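Local coordinates for secretin XcpQ (Pseudomonas aeruginosa, PDB 4E9J), which forms the outer membrane channel of the type II secretion system that exports proteins such as elastase, here represented by its periplasmic N0, N1 and N2 domains, at residues I181-L195 and R230-T242. Numbering follows the deposited sequence.
Sequences INLRYGWVMDAAEVL and RAKLVQLAQSLDT
Leu195 is the knob of this helix pair, set in a hole made by Leu233, Leu236, Ala237 and Leu240. Its CD2 meets Leu236 CD2 at 3.4 Å, a tight fit, while its CG lies 3.5 Å from CD1 of Leu240, which slides past in the opposite direction. Val194 comes at Leu240 tip to tip. Ala237 CB is shared: Leu195 CD1 packs on it, and Ile181 CD1 presses within 3.4 Å. With Ile181 CG2 anti to the backbone N, that methyl lies against NE2 of Gln238.

Farther out, Asp241 gathers the turn 184-186 through three backbone N-H groups. Its OD2 takes Arg184 N at 2.9 Å through the syn lone pair; OD1 takes two, Tyr185 N from the syn side, 23° out of the carboxylate plane, and Gly186 N almost straight (177°). With three bonds spread over both oxygens, the carboxylate is held against rotation. Asp241 O sits at the Tyr185 ring edge.

Both segments fall in the region assigned to the N2 domain: helix segments 188-195 and 230-240 run at 131° to each other, and Leu195 and Leu233 also touch strands 211-215 and 220-224. Beside strand 178-182, Asp177 of the second subunit hydrogen-bonds Asn182 N.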
loop_
_atom_site.group_PDB
_atom_site.type_symbol
_atom_site.label_atom_id
_atom_site.label_comp_id
_atom_site.label_asym_id
_atom_site.label_seq_id
_atom_site.Cartn_x
_atom_site.Cartn_y
_atom_site.Cartn_z
ATOM N N ILE A 181 1.154 17.925 0.366
ATOM C CA ILE A 181 0.902 18.955 1.376
ATOM C C ILE A 181 -0.268 18.542 2.234
ATOM O O ILE A 181 -1.378 18.457 1.728
ATOM C CB ILE A 181 0.632 20.330 0.778
ATOM C CG1 ILE A 181 1.766 20.766 -0.104
ATOM C CG2 ILE A 181 0.374 21.380 1.903
ATOM C CD1 ILE A 181 1.406 21.915 -0.939
ATOM N N ASN A 182 -0.032 18.344 3.521
ATOM C CA ASN A 182 -1.049 17.984 4.505
ATOM C C ASN A 182 -1.615 19.293 5.003
ATOM O O ASN A 182 -0.918 20.026 5.661
ATOM C CB ASN A 182 -0.416 17.227 5.656
ATOM C CG ASN A 182 0.220 15.962 5.193
ATOM O OD1 ASN A 182 -0.448 14.977 4.984
ATOM N ND2 ASN A 182 1.516 15.977 4.956
ATOM N N LEU A 183 -2.840 19.630 4.654
ATOM C CA LEU A 183 -3.416 20.918 5.040
ATOM C C LEU A 183 -3.831 20.916 6.505
ATOM O O LEU A 183 -4.653 20.099 6.894
ATOM C CB LEU A 183 -4.614 21.252 4.140
ATOM C CG LEU A 183 -4.363 21.288 2.646
ATOM C CD1 LEU A 183 -5.653 21.187 1.908
ATOM C CD2 LEU A 183 -3.605 22.525 2.237
ATOM N N ARG A 184 -3.250 21.810 7.323
ATOM C CA ARG A 184 -3.591 21.881 8.754
ATOM C C ARG A 184 -4.865 22.711 9.034
ATOM O O ARG A 184 -5.570 22.412 9.978
ATOM C CB ARG A 184 -2.394 22.461 9.554
ATOM C CG ARG A 184 -2.595 22.478 11.054
ATOM C CD ARG A 184 -1.328 22.849 11.805
ATOM N NE ARG A 184 -1.526 22.837 13.255
ATOM C CZ ARG A 184 -0.651 23.277 14.159
ATOM N NH1 ARG A 184 0.514 23.798 13.776
ATOM N NH2 ARG A 184 -0.935 23.208 15.455
ATOM N N TYR A 185 -5.100 23.789 8.293
ATOM C CA TYR A 185 -6.216 24.715 8.537
ATOM C C TYR A 185 -7.315 24.675 7.469
ATOM O O TYR A 185 -8.494 24.726 7.805
ATOM C CB TYR A 185 -5.668 26.149 8.633
ATOM C CG TYR A 185 -4.549 26.267 9.640
ATOM C CD1 TYR A 185 -4.795 26.140 11.007
ATOM C CD2 TYR A 185 -3.229 26.387 9.226
ATOM C CE1 TYR A 185 -3.757 26.186 11.938
ATOM C CE2 TYR A 185 -2.185 26.447 10.146
ATOM C CZ TYR A 185 -2.452 26.361 11.504
ATOM O OH TYR A 185 -1.428 26.428 12.424
ATOM N N GLY A 186 -6.918 24.637 6.207
ATOM C CA GLY A 186 -7.846 24.652 5.094
ATOM C C GLY A 186 -8.553 23.339 4.855
ATOM O O GLY A 186 -8.152 22.287 5.369
ATOM N N TRP A 187 -9.703 23.460 4.197
ATOM C CA TRP A 187 -10.514 22.345 3.757
ATOM C C TRP A 187 -9.991 21.980 2.356
ATOM O O TRP A 187 -9.922 22.842 1.506
ATOM C CB TRP A 187 -11.981 22.751 3.690
ATOM C CG TRP A 187 -12.837 21.814 2.904
ATOM C CD1 TRP A 187 -13.663 22.137 1.877
ATOM C CD2 TRP A 187 -13.099 20.450 3.214
ATOM N NE1 TRP A 187 -14.427 21.060 1.529
ATOM C CE2 TRP A 187 -14.047 19.986 2.284
ATOM C CE3 TRP A 187 -12.588 19.553 4.163
ATOM C CZ2 TRP A 187 -14.539 18.681 2.309
ATOM C CZ3 TRP A 187 -13.035 18.247 4.151
ATOM C CH2 TRP A 187 -14.005 17.823 3.237
ATOM N N VAL A 188 -9.558 20.725 2.171
ATOM C CA VAL A 188 -8.989 20.160 0.930
ATOM C C VAL A 188 -9.624 20.545 -0.413
ATOM O O VAL A 188 -8.914 20.876 -1.347
ATOM C CB VAL A 188 -8.847 18.610 1.081
ATOM C CG1 VAL A 188 -10.201 17.925 1.336
ATOM C CG2 VAL A 188 -8.155 18.003 -0.112
ATOM N N MET A 189 -10.941 20.503 -0.505
ATOM C CA MET A 189 -11.697 20.768 -1.730
ATOM C C MET A 189 -11.687 22.244 -2.070
ATOM O O MET A 189 -11.663 22.586 -3.253
ATOM C CB MET A 189 -13.137 20.246 -1.626
ATOM C CG MET A 189 -13.252 18.770 -1.261
ATOM S SD MET A 189 -12.167 17.652 -2.205
ATOM C CE MET A 189 -12.935 17.744 -3.794
ATOM N N ASP A 190 -11.636 23.120 -1.067
ATOM C CA ASP A 190 -11.558 24.550 -1.338
ATOM C C ASP A 190 -10.194 24.875 -1.903
ATOM O O ASP A 190 -10.104 25.611 -2.877
ATOM C CB ASP A 190 -11.751 25.385 -0.065
ATOM C CG ASP A 190 -13.155 25.429 0.459
ATOM O OD1 ASP A 190 -14.082 25.093 -0.306
ATOM O OD2 ASP A 190 -13.325 25.772 1.641
ATOM N N ALA A 191 -9.128 24.353 -1.262
ATOM C CA ALA A 191 -7.764 24.630 -1.718
ATOM C C ALA A 191 -7.576 24.168 -3.158
ATOM O O ALA A 191 -7.036 24.913 -3.965
ATOM C CB ALA A 191 -6.760 23.926 -0.813
ATOM N N ALA A 192 -8.054 22.952 -3.489
ATOM C CA ALA A 192 -7.912 22.428 -4.858
ATOM C C ALA A 192 -8.616 23.320 -5.883
ATOM O O ALA A 192 -8.011 23.680 -6.881
ATOM C CB ALA A 192 -8.443 20.997 -4.937
ATOM N N GLU A 193 -9.850 23.752 -5.582
ATOM C CA GLU A 193 -10.631 24.639 -6.459
ATOM C C GLU A 193 -9.945 25.992 -6.671
ATOM O O GLU A 193 -9.870 26.459 -7.791
ATOM C CB GLU A 193 -12.060 24.819 -5.886
ATOM C CG GLU A 193 -13.085 25.329 -6.889
ATOM C CD GLU A 193 -14.467 25.474 -6.283
ATOM O OE1 GLU A 193 -14.653 26.388 -5.446
ATOM O OE2 GLU A 193 -15.353 24.653 -6.612
ATOM N N VAL A 194 -9.416 26.606 -5.612
ATOM C CA VAL A 194 -8.696 27.890 -5.740
ATOM C C VAL A 194 -7.449 27.737 -6.621
ATOM O O VAL A 194 -7.169 28.591 -7.462
ATOM C CB VAL A 194 -8.327 28.432 -4.334
ATOM C CG1 VAL A 194 -7.260 29.522 -4.415
ATOM C CG2 VAL A 194 -9.555 28.973 -3.637
ATOM N N LEU A 195 -6.680 26.675 -6.393
ATOM C CA LEU A 195 -5.468 26.431 -7.163
ATOM C C LEU A 195 -5.761 26.148 -8.619
ATOM O O LEU A 195 -5.102 26.731 -9.474
ATOM C CB LEU A 195 -4.650 25.295 -6.534
ATOM C CG LEU A 195 -4.061 25.654 -5.178
ATOM C CD1 LEU A 195 -3.533 24.417 -4.476
ATOM C CD2 LEU A 195 -3.018 26.759 -5.294
ATOM N N ARG A 230 5.967 22.768 -10.526
ATOM C CA ARG A 230 5.530 22.019 -9.338
ATOM C C ARG A 230 6.079 22.697 -8.063
ATOM O O ARG A 230 5.353 22.873 -7.070
ATOM C CB ARG A 230 6.044 20.597 -9.445
ATOM C CG ARG A 230 5.518 19.623 -8.416
ATOM C CD ARG A 230 5.989 18.242 -8.764
ATOM N NE ARG A 230 7.381 17.989 -8.349
ATOM C CZ ARG A 230 8.378 17.527 -9.110
ATOM N NH1 ARG A 230 9.578 17.309 -8.581
ATOM N NH2 ARG A 230 8.185 17.276 -10.400
ATOM N N ALA A 231 7.338 23.149 -8.116
ATOM C CA ALA A 231 7.907 23.848 -6.969
ATOM C C ALA A 231 7.152 25.163 -6.681
ATOM O O ALA A 231 6.927 25.493 -5.507
ATOM C CB ALA A 231 9.393 24.094 -7.185
ATOM N N LYS A 232 6.674 25.851 -7.737
ATOM C CA LYS A 232 5.917 27.086 -7.540
ATOM C C LYS A 232 4.497 26.802 -7.037
ATOM O O LYS A 232 4.018 27.509 -6.162
ATOM C CB LYS A 232 5.878 27.917 -8.830
ATOM N N LEU A 233 3.822 25.777 -7.564
ATOM C CA LEU A 233 2.456 25.475 -7.101
ATOM C C LEU A 233 2.470 25.024 -5.637
ATOM O O LEU A 233 1.542 25.348 -4.897
ATOM C CB LEU A 233 1.769 24.444 -7.999
ATOM C CG LEU A 233 0.264 24.192 -7.715
ATOM C CD1 LEU A 233 -0.549 25.444 -7.860
ATOM C CD2 LEU A 233 -0.279 23.145 -8.635
ATOM N N VAL A 234 3.557 24.350 -5.202
ATOM C CA VAL A 234 3.732 23.955 -3.791
ATOM C C VAL A 234 3.768 25.228 -2.907
ATOM O O VAL A 234 3.084 25.286 -1.888
ATOM C CB VAL A 234 4.959 23.032 -3.564
ATOM C CG1 VAL A 234 5.254 22.835 -2.082
ATOM C CG2 VAL A 234 4.744 21.674 -4.236
ATOM N N GLN A 235 4.518 26.260 -3.331
ATOM C CA GLN A 235 4.588 27.521 -2.584
ATOM C C GLN A 235 3.220 28.193 -2.523
ATOM O O GLN A 235 2.816 28.620 -1.452
ATOM C CB GLN A 235 5.625 28.485 -3.206
ATOM N N LEU A 236 2.511 28.263 -3.668
ATOM C CA LEU A 236 1.158 28.834 -3.769
ATOM C C LEU A 236 0.180 28.089 -2.857
ATOM O O LEU A 236 -0.641 28.737 -2.219
ATOM C CB LEU A 236 0.634 28.773 -5.217
ATOM C CG LEU A 236 -0.680 29.557 -5.481
ATOM C CD1 LEU A 236 -0.474 31.064 -5.342
ATOM C CD2 LEU A 236 -1.253 29.254 -6.862
ATOM N N ALA A 237 0.227 26.737 -2.846
ATOM C CA ALA A 237 -0.617 25.904 -1.973
ATOM C C ALA A 237 -0.368 26.208 -0.505
ATOM O O ALA A 237 -1.327 26.319 0.270
ATOM C CB ALA A 237 -0.378 24.434 -2.252
ATOM N N GLN A 238 0.883 26.455 -0.127
ATOM C CA GLN A 238 1.168 26.796 1.260
ATOM C C GLN A 238 0.538 28.119 1.704
ATOM O O GLN A 238 0.041 28.180 2.826
ATOM C CB GLN A 238 2.669 26.680 1.554
ATOM C CG GLN A 238 3.159 25.213 1.508
ATOM C CD GLN A 238 2.661 24.373 2.645
ATOM O OE1 GLN A 238 1.920 24.838 3.514
ATOM N NE2 GLN A 238 3.071 23.106 2.672
ATOM N N SER A 239 0.374 29.100 0.785
ATOM C CA SER A 239 -0.299 30.364 1.110
ATOM C C SER A 239 -1.814 30.213 1.374
ATOM O O SER A 239 -2.401 31.103 1.977
ATOM C CB SER A 239 -0.049 31.416 0.023
ATOM O OG SER A 239 -0.871 31.242 -1.122
ATOM N N LEU A 240 -2.459 29.133 0.899
ATOM C CA LEU A 240 -3.886 28.897 1.147
ATOM C C LEU A 240 -4.121 28.229 2.492
ATOM O O LEU A 240 -5.252 28.229 2.975
ATOM C CB LEU A 240 -4.504 28.022 0.047
ATOM C CG LEU A 240 -4.336 28.537 -1.383
ATOM C CD1 LEU A 240 -4.997 27.579 -2.373
ATOM C CD2 LEU A 240 -4.880 29.966 -1.546
ATOM N N ASP A 241 -3.080 27.645 3.087
ATOM C CA ASP A 241 -3.165 27.007 4.390
ATOM C C ASP A 241 -2.496 27.849 5.480
ATOM O O ASP A 241 -1.838 27.314 6.355
ATOM C CB ASP A 241 -2.535 25.612 4.285
ATOM C CG ASP A 241 -2.920 24.678 5.399
ATOM O OD1 ASP A 241 -4.127 24.598 5.730
ATOM O OD2 ASP A 241 -2.035 23.978 5.904
ATOM N N THR A 242 -2.655 29.193 5.393
ATOM C CA THR A 242 -2.078 30.174 6.325
ATOM C C THR A 242 -3.109 30.513 7.395
ATOM O O THR A 242 -2.850 30.300 8.577
ATOM C CB THR A 242 -1.600 31.418 5.535
ATOM O OG1 THR A 242 -0.546 31.027 4.653
ATOM C CG2 THR A 242 -1.113 32.558 6.440
#